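Local coordinates for protein putative ABC transporter (Thermobispora bispora, PDB 4PE6) that probably binds a carbohydrate or sugar-derived acid as the solute-binding component of an ABC transporter, at residues K18-N30 with G51-N65. Numbering follows the deposited sequence.
Sequences KPFIALSNGFIGN and GLIGKYKVVNAPGNN. With LTH ((2R,3S)-2,3,4-trihydroxybutanoic acid), chain C.
K55 lays its side chain over one face of the F20 ring. CB of K55 starts beside CD1 of F20; CG comes 3.7 Å from CD1; CD sits over the face, 4.0 Å from the ring centroid, in a CH-pi contact; CE reaches F20 CE1 and CZ; and NZ ends over the same face, 4.8 Å from the centroid, as a cation-pi partner. With CG trans to the backbone N (chi1 -174°) and the chain extended beyond it, the lysine keeps to the ring.

Main-chain bonds alternate along the parallel pair, from G54 N-P19 O through to A61 N-N25 O (2.9 Å). Water 1 joins S24 OG, also bonded to Q70, to V59 O. At the C-terminal end of the strands, N25 ND2 gives a nearly straight bond to N60 OD1 (2.8 Å), in the N25 amide plane although the two amides stand 86° apart. ND2 also reaches F27 O (2.9 Å) from above its carbonyl plane, while OD1 takes R33 NH1 and, weakly, F27 N. Shortened to an alanine, N25 would lose its amide, probably leaving N60 OD1 and R33 without this mate and the backbone at G26-F27 freer to shift.

N30, N-cap of helix 31-49, donates from ND2 to LTH O (3.0 Å), one of several bonds to the ligand, which lies past the C-terminal strand ends. Helix 31-49 completes the right-handed beta-alpha-beta crossover on the L23 and Y56 face, helix 67-78 packs against S24 and V59, and strand 84-88 flanks 20-25, leaving 55-60 outermost, consistent with the periplasmic binding protein fold.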
loop_
_atom_site.group_PDB
_atom_site.type_symbol
_atom_site.label_atom_id
_atom_site.label_comp_id
_atom_site.label_asym_id
_atom_site.label_seq_id
_atom_site.Cartn_x
_atom_site.Cartn_y
_atom_site.Cartn_z
ATOM N N LYS A 18 -6.623 -20.470 22.319
ATOM C CA LYS A 18 -6.940 -19.305 21.439
ATOM C C LYS A 18 -5.996 -19.261 20.234
ATOM O O LYS A 18 -4.835 -19.613 20.349
ATOM C CB LYS A 18 -6.848 -18.001 22.230
ATOM C CG LYS A 18 -7.754 -17.935 23.452
ATOM C CD LYS A 18 -9.214 -17.958 23.043
ATOM C CE LYS A 18 -10.145 -17.740 24.228
ATOM N NZ LYS A 18 -11.564 -17.777 23.773
ATOM N N PRO A 19 -6.494 -18.822 19.068
ATOM C CA PRO A 19 -5.650 -18.915 17.878
ATOM C C PRO A 19 -4.332 -18.120 17.847
ATOM O O PRO A 19 -4.221 -17.036 18.423
ATOM C CB PRO A 19 -6.557 -18.420 16.754
ATOM C CG PRO A 19 -7.750 -17.824 17.415
ATOM C CD PRO A 19 -7.885 -18.496 18.728
ATOM N N PHE A 20 -3.383 -18.678 17.099
ATOM C CA PHE A 20 -2.100 -18.058 16.789
ATOM C C PHE A 20 -2.166 -17.519 15.352
ATOM O O PHE A 20 -2.302 -18.286 14.392
ATOM C CB PHE A 20 -0.981 -19.088 16.984
ATOM C CG PHE A 20 0.380 -18.662 16.485
ATOM C CD1 PHE A 20 0.769 -17.320 16.440
ATOM C CD2 PHE A 20 1.292 -19.626 16.094
ATOM C CE1 PHE A 20 2.025 -16.961 15.978
ATOM C CE2 PHE A 20 2.553 -19.275 15.632
ATOM C CZ PHE A 20 2.922 -17.939 15.575
ATOM N N ILE A 21 -2.103 -16.193 15.229
ATOM C CA ILE A 21 -2.119 -15.497 13.925
ATOM C C ILE A 21 -0.698 -15.038 13.558
ATOM O O ILE A 21 -0.102 -14.238 14.276
ATOM C CB ILE A 21 -3.018 -14.247 13.959
ATOM C CG1 ILE A 21 -4.412 -14.574 14.540
ATOM C CG2 ILE A 21 -3.122 -13.626 12.574
ATOM C CD1 ILE A 21 -5.167 -15.656 13.787
ATOM N N ALA A 22 -0.151 -15.568 12.460
ATOM C CA ALA A 22 1.179 -15.203 11.992
ATOM C C ALA A 22 1.050 -14.263 10.792
ATOM O O ALA A 22 0.156 -14.436 9.981
ATOM C CB ALA A 22 1.935 -16.458 11.603
ATOM N N LEU A 23 1.916 -13.259 10.709
ATOM C CA LEU A 23 1.957 -12.346 9.554
ATOM C C LEU A 23 3.352 -12.356 8.936
ATOM O O LEU A 23 4.368 -12.087 9.616
ATOM C CB LEU A 23 1.549 -10.930 9.948
ATOM C CG LEU A 23 1.341 -9.920 8.811
ATOM C CD1 LEU A 23 0.409 -8.794 9.265
ATOM C CD2 LEU A 23 2.640 -9.336 8.288
ATOM N N SER A 24 3.404 -12.649 7.646
ATOM C CA SER A 24 4.658 -12.636 6.892
ATOM C C SER A 24 4.596 -11.499 5.873
ATOM O O SER A 24 3.693 -11.449 5.026
ATOM C CB SER A 24 4.874 -13.963 6.164
ATOM O OG SER A 24 5.910 -13.853 5.212
ATOM N N ASN A 25 5.540 -10.579 5.992
ATOM C CA ASN A 25 5.567 -9.385 5.142
ATOM C C ASN A 25 6.784 -9.367 4.256
ATOM O O ASN A 25 7.927 -9.425 4.756
ATOM C CB ASN A 25 5.536 -8.151 6.025
ATOM C CG ASN A 25 5.765 -6.875 5.247
ATOM O OD1 ASN A 25 5.267 -6.716 4.136
ATOM N ND2 ASN A 25 6.509 -5.960 5.816
ATOM N N GLY A 26 6.550 -9.267 2.942
ATOM C CA GLY A 26 7.598 -9.338 1.936
ATOM C C GLY A 26 8.527 -8.128 1.791
ATOM O O GLY A 26 9.571 -8.250 1.208
ATOM N N PHE A 27 8.168 -6.971 2.340
ATOM C CA PHE A 27 8.991 -5.782 2.207
ATOM C C PHE A 27 8.647 -4.827 3.315
ATOM O O PHE A 27 7.479 -4.542 3.529
ATOM C CB PHE A 27 8.779 -5.083 0.847
ATOM C CG PHE A 27 9.636 -3.851 0.666
ATOM C CD1 PHE A 27 11.030 -3.953 0.672
ATOM C CD2 PHE A 27 9.072 -2.599 0.502
ATOM C CE1 PHE A 27 11.824 -2.829 0.512
ATOM C CE2 PHE A 27 9.871 -1.471 0.338
ATOM C CZ PHE A 27 11.250 -1.593 0.347
ATOM N N ILE A 28 9.666 -4.364 4.041
ATOM C CA ILE A 28 9.466 -3.470 5.175
ATOM C C ILE A 28 10.158 -2.106 4.995
ATOM O O ILE A 28 10.020 -1.207 5.850
ATOM C CB ILE A 28 9.894 -4.164 6.497
ATOM C CG1 ILE A 28 9.469 -3.348 7.727
ATOM C CG2 ILE A 28 11.391 -4.445 6.512
ATOM C CD1 ILE A 28 7.995 -2.996 7.753
ATOM N N GLY A 29 10.838 -1.928 3.864
ATOM C CA GLY A 29 11.655 -0.734 3.608
ATOM C C GLY A 29 10.942 0.514 3.109
ATOM O O GLY A 29 11.469 1.216 2.255
ATOM N N ASN A 30 9.736 0.768 3.600
ATOM C CA ASN A 30 9.073 2.040 3.385
ATOM C C ASN A 30 8.095 2.299 4.526
ATOM O O ASN A 30 7.716 1.384 5.272
ATOM C CB ASN A 30 8.430 2.157 1.975
ATOM C CG ASN A 30 7.105 1.394 1.846
ATOM O OD1 ASN A 30 6.281 1.390 2.757
ATOM N ND2 ASN A 30 6.884 0.771 0.684
ATOM N N GLY A 51 -9.184 -11.604 24.434
ATOM C CA GLY A 51 -9.371 -13.051 24.428
ATOM C C GLY A 51 -9.781 -13.650 23.089
ATOM O O GLY A 51 -10.215 -14.804 23.030
ATOM N N LEU A 52 -9.636 -12.889 22.006
ATOM C CA LEU A 52 -9.996 -13.390 20.679
ATOM C C LEU A 52 -8.851 -14.175 20.057
ATOM O O LEU A 52 -9.077 -15.039 19.216
ATOM C CB LEU A 52 -10.387 -12.234 19.762
ATOM C CG LEU A 52 -11.571 -11.375 20.199
ATOM C CD1 LEU A 52 -11.790 -10.281 19.170
ATOM C CD2 LEU A 52 -12.836 -12.205 20.390
ATOM N N ILE A 53 -7.619 -13.861 20.449
ATOM C CA ILE A 53 -6.450 -14.614 19.994
ATOM C C ILE A 53 -5.541 -14.863 21.184
ATOM O O ILE A 53 -5.642 -14.162 22.193
ATOM C CB ILE A 53 -5.671 -13.866 18.899
ATOM C CG1 ILE A 53 -4.945 -12.629 19.456
ATOM C CG2 ILE A 53 -6.599 -13.433 17.777
ATOM C CD1 ILE A 53 -3.995 -12.021 18.448
ATOM N N GLY A 54 -4.652 -15.845 21.052
ATOM C CA GLY A 54 -3.694 -16.174 22.112
ATOM C C GLY A 54 -2.289 -15.688 21.837
ATOM O O GLY A 54 -1.498 -15.504 22.752
ATOM N N LYS A 55 -1.974 -15.481 20.564
ATOM C CA LYS A 55 -0.622 -15.196 20.150
ATOM C C LYS A 55 -0.616 -14.600 18.745
ATOM O O LYS A 55 -1.467 -14.927 17.898
ATOM C CB LYS A 55 0.206 -16.481 20.173
ATOM C CG LYS A 55 1.691 -16.301 19.902
ATOM C CD LYS A 55 2.420 -17.635 19.915
ATOM C CE LYS A 55 3.845 -17.460 19.425
ATOM N NZ LYS A 55 4.680 -18.662 19.694
ATOM N N TYR A 56 0.334 -13.701 18.522
ATOM C CA TYR A 56 0.576 -13.143 17.195
ATOM C C TYR A 56 2.075 -12.973 16.978
ATOM O O TYR A 56 2.830 -12.773 17.934
ATOM C CB TYR A 56 -0.168 -11.813 17.015
ATOM C CG TYR A 56 0.391 -10.631 17.778
ATOM C CD1 TYR A 56 1.371 -9.812 17.225
ATOM C CD2 TYR A 56 -0.087 -10.309 19.051
ATOM C CE1 TYR A 56 1.879 -8.725 17.934
ATOM C CE2 TYR A 56 0.404 -9.223 19.752
ATOM C CZ TYR A 56 1.383 -8.436 19.191
ATOM O OH TYR A 56 1.877 -7.362 19.906
ATOM N N LYS A 57 2.492 -13.073 15.718
ATOM C CA LYS A 57 3.870 -12.894 15.324
ATOM C C LYS A 57 3.965 -12.217 13.951
ATOM O O LYS A 57 3.231 -12.584 13.011
ATOM C CB LYS A 57 4.579 -14.242 15.276
ATOM C CG LYS A 57 6.099 -14.145 15.285
ATOM C CD LYS A 57 6.724 -15.526 15.219
ATOM C CE LYS A 57 8.189 -15.488 14.851
ATOM N NZ LYS A 57 8.985 -15.137 16.045
ATOM N N VAL A 58 4.867 -11.240 13.862
ATOM C CA VAL A 58 5.226 -10.577 12.619
ATOM C C VAL A 58 6.639 -10.939 12.172
ATOM O O VAL A 58 7.610 -10.833 12.940
ATOM C CB VAL A 58 5.139 -9.050 12.782
ATOM C CG1 VAL A 58 5.716 -8.332 11.564
ATOM C CG2 VAL A 58 3.694 -8.651 13.007
ATOM N N VAL A 59 6.771 -11.349 10.920
ATOM C CA VAL A 59 8.096 -11.535 10.363
ATOM C C VAL A 59 8.236 -10.779 9.055
ATOM O O VAL A 59 7.407 -10.942 8.160
ATOM C CB VAL A 59 8.420 -13.016 10.187
ATOM C CG1 VAL A 59 9.800 -13.169 9.583
ATOM C CG2 VAL A 59 8.349 -13.733 11.546
ATOM N N ASN A 60 9.269 -9.939 8.968
ATOM C CA ASN A 60 9.548 -9.154 7.758
ATOM C C ASN A 60 10.738 -9.728 7.011
ATOM O O ASN A 60 11.793 -9.988 7.605
ATOM C CB ASN A 60 9.883 -7.693 8.099
ATOM C CG ASN A 60 8.743 -6.968 8.794
ATOM O OD1 ASN A 60 7.623 -6.868 8.274
ATOM N ND2 ASN A 60 9.040 -6.420 9.982
ATOM N N ALA A 61 10.586 -9.901 5.701
ATOM C CA ALA A 61 11.725 -10.251 4.851
ATOM C C ALA A 61 12.577 -8.985 4.575
ATOM O O ALA A 61 12.044 -7.972 4.159
ATOM C CB ALA A 61 11.236 -10.875 3.550
ATOM N N PRO A 62 13.899 -9.028 4.847
ATOM C CA PRO A 62 14.708 -7.838 4.574
ATOM C C PRO A 62 15.067 -7.705 3.095
ATOM O O PRO A 62 14.827 -8.614 2.315
ATOM C CB PRO A 62 15.975 -8.072 5.414
ATOM C CG PRO A 62 16.085 -9.549 5.499
ATOM C CD PRO A 62 14.674 -10.060 5.556
ATOM N N GLY A 63 15.641 -6.579 2.713
ATOM C CA GLY A 63 16.121 -6.424 1.344
ATOM C C GLY A 63 15.053 -5.906 0.417
ATOM O O GLY A 63 13.961 -5.579 0.852
ATOM N N ASN A 64 15.361 -5.829 -0.871
ATOM C CA ASN A 64 14.481 -5.116 -1.790
ATOM C C ASN A 64 13.392 -6.001 -2.379
ATOM O O ASN A 64 13.382 -6.296 -3.581
ATOM C CB ASN A 64 15.286 -4.345 -2.846
ATOM C CG ASN A 64 15.463 -2.872 -2.472
ATOM O OD1 ASN A 64 15.088 -2.447 -1.372
ATOM N ND2 ASN A 64 16.020 -2.086 -3.392
ATOM N N ASN A 65 12.474 -6.407 -1.495
ATOM C CA ASN A 65 11.285 -7.192 -1.849
ATOM C C ASN A 65 11.703 -8.581 -2.364
ATOM O O ASN A 65 11.416 -8.925 -3.523
ATOM C CB ASN A 65 10.436 -6.416 -2.883
ATOM C CG ASN A 65 9.010 -6.946 -3.018
ATOM O OD1 ASN A 65 8.331 -7.223 -2.039
ATOM N ND2 ASN A 65 8.536 -7.037 -4.255
HETATM O O1 LTH C . 3.332 1.156 -0.582
HETATM C C1 LTH C . 3.425 -0.112 -0.391
HETATM O O LTH C . 4.389 -0.707 0.135
HETATM C C2 LTH C . 2.205 -0.995 -0.752
HETATM O O2 LTH C . 2.494 -2.398 -0.528
HETATM C C3 LTH C . 1.806 -0.840 -2.205
HETATM O O3 LTH C . 2.901 -1.191 -3.048
HETATM C C4 LTH C . 0.633 -1.796 -2.503
HETATM O O4 LTH C . -0.482 -1.325 -1.702
HETATM O O HOH W 1 8.193 -13.039 6.321
HETATM O O HOH W 2 12.376 -8.032 1.087
HETATM O O HOH W 3 12.343 -5.463 3.323
#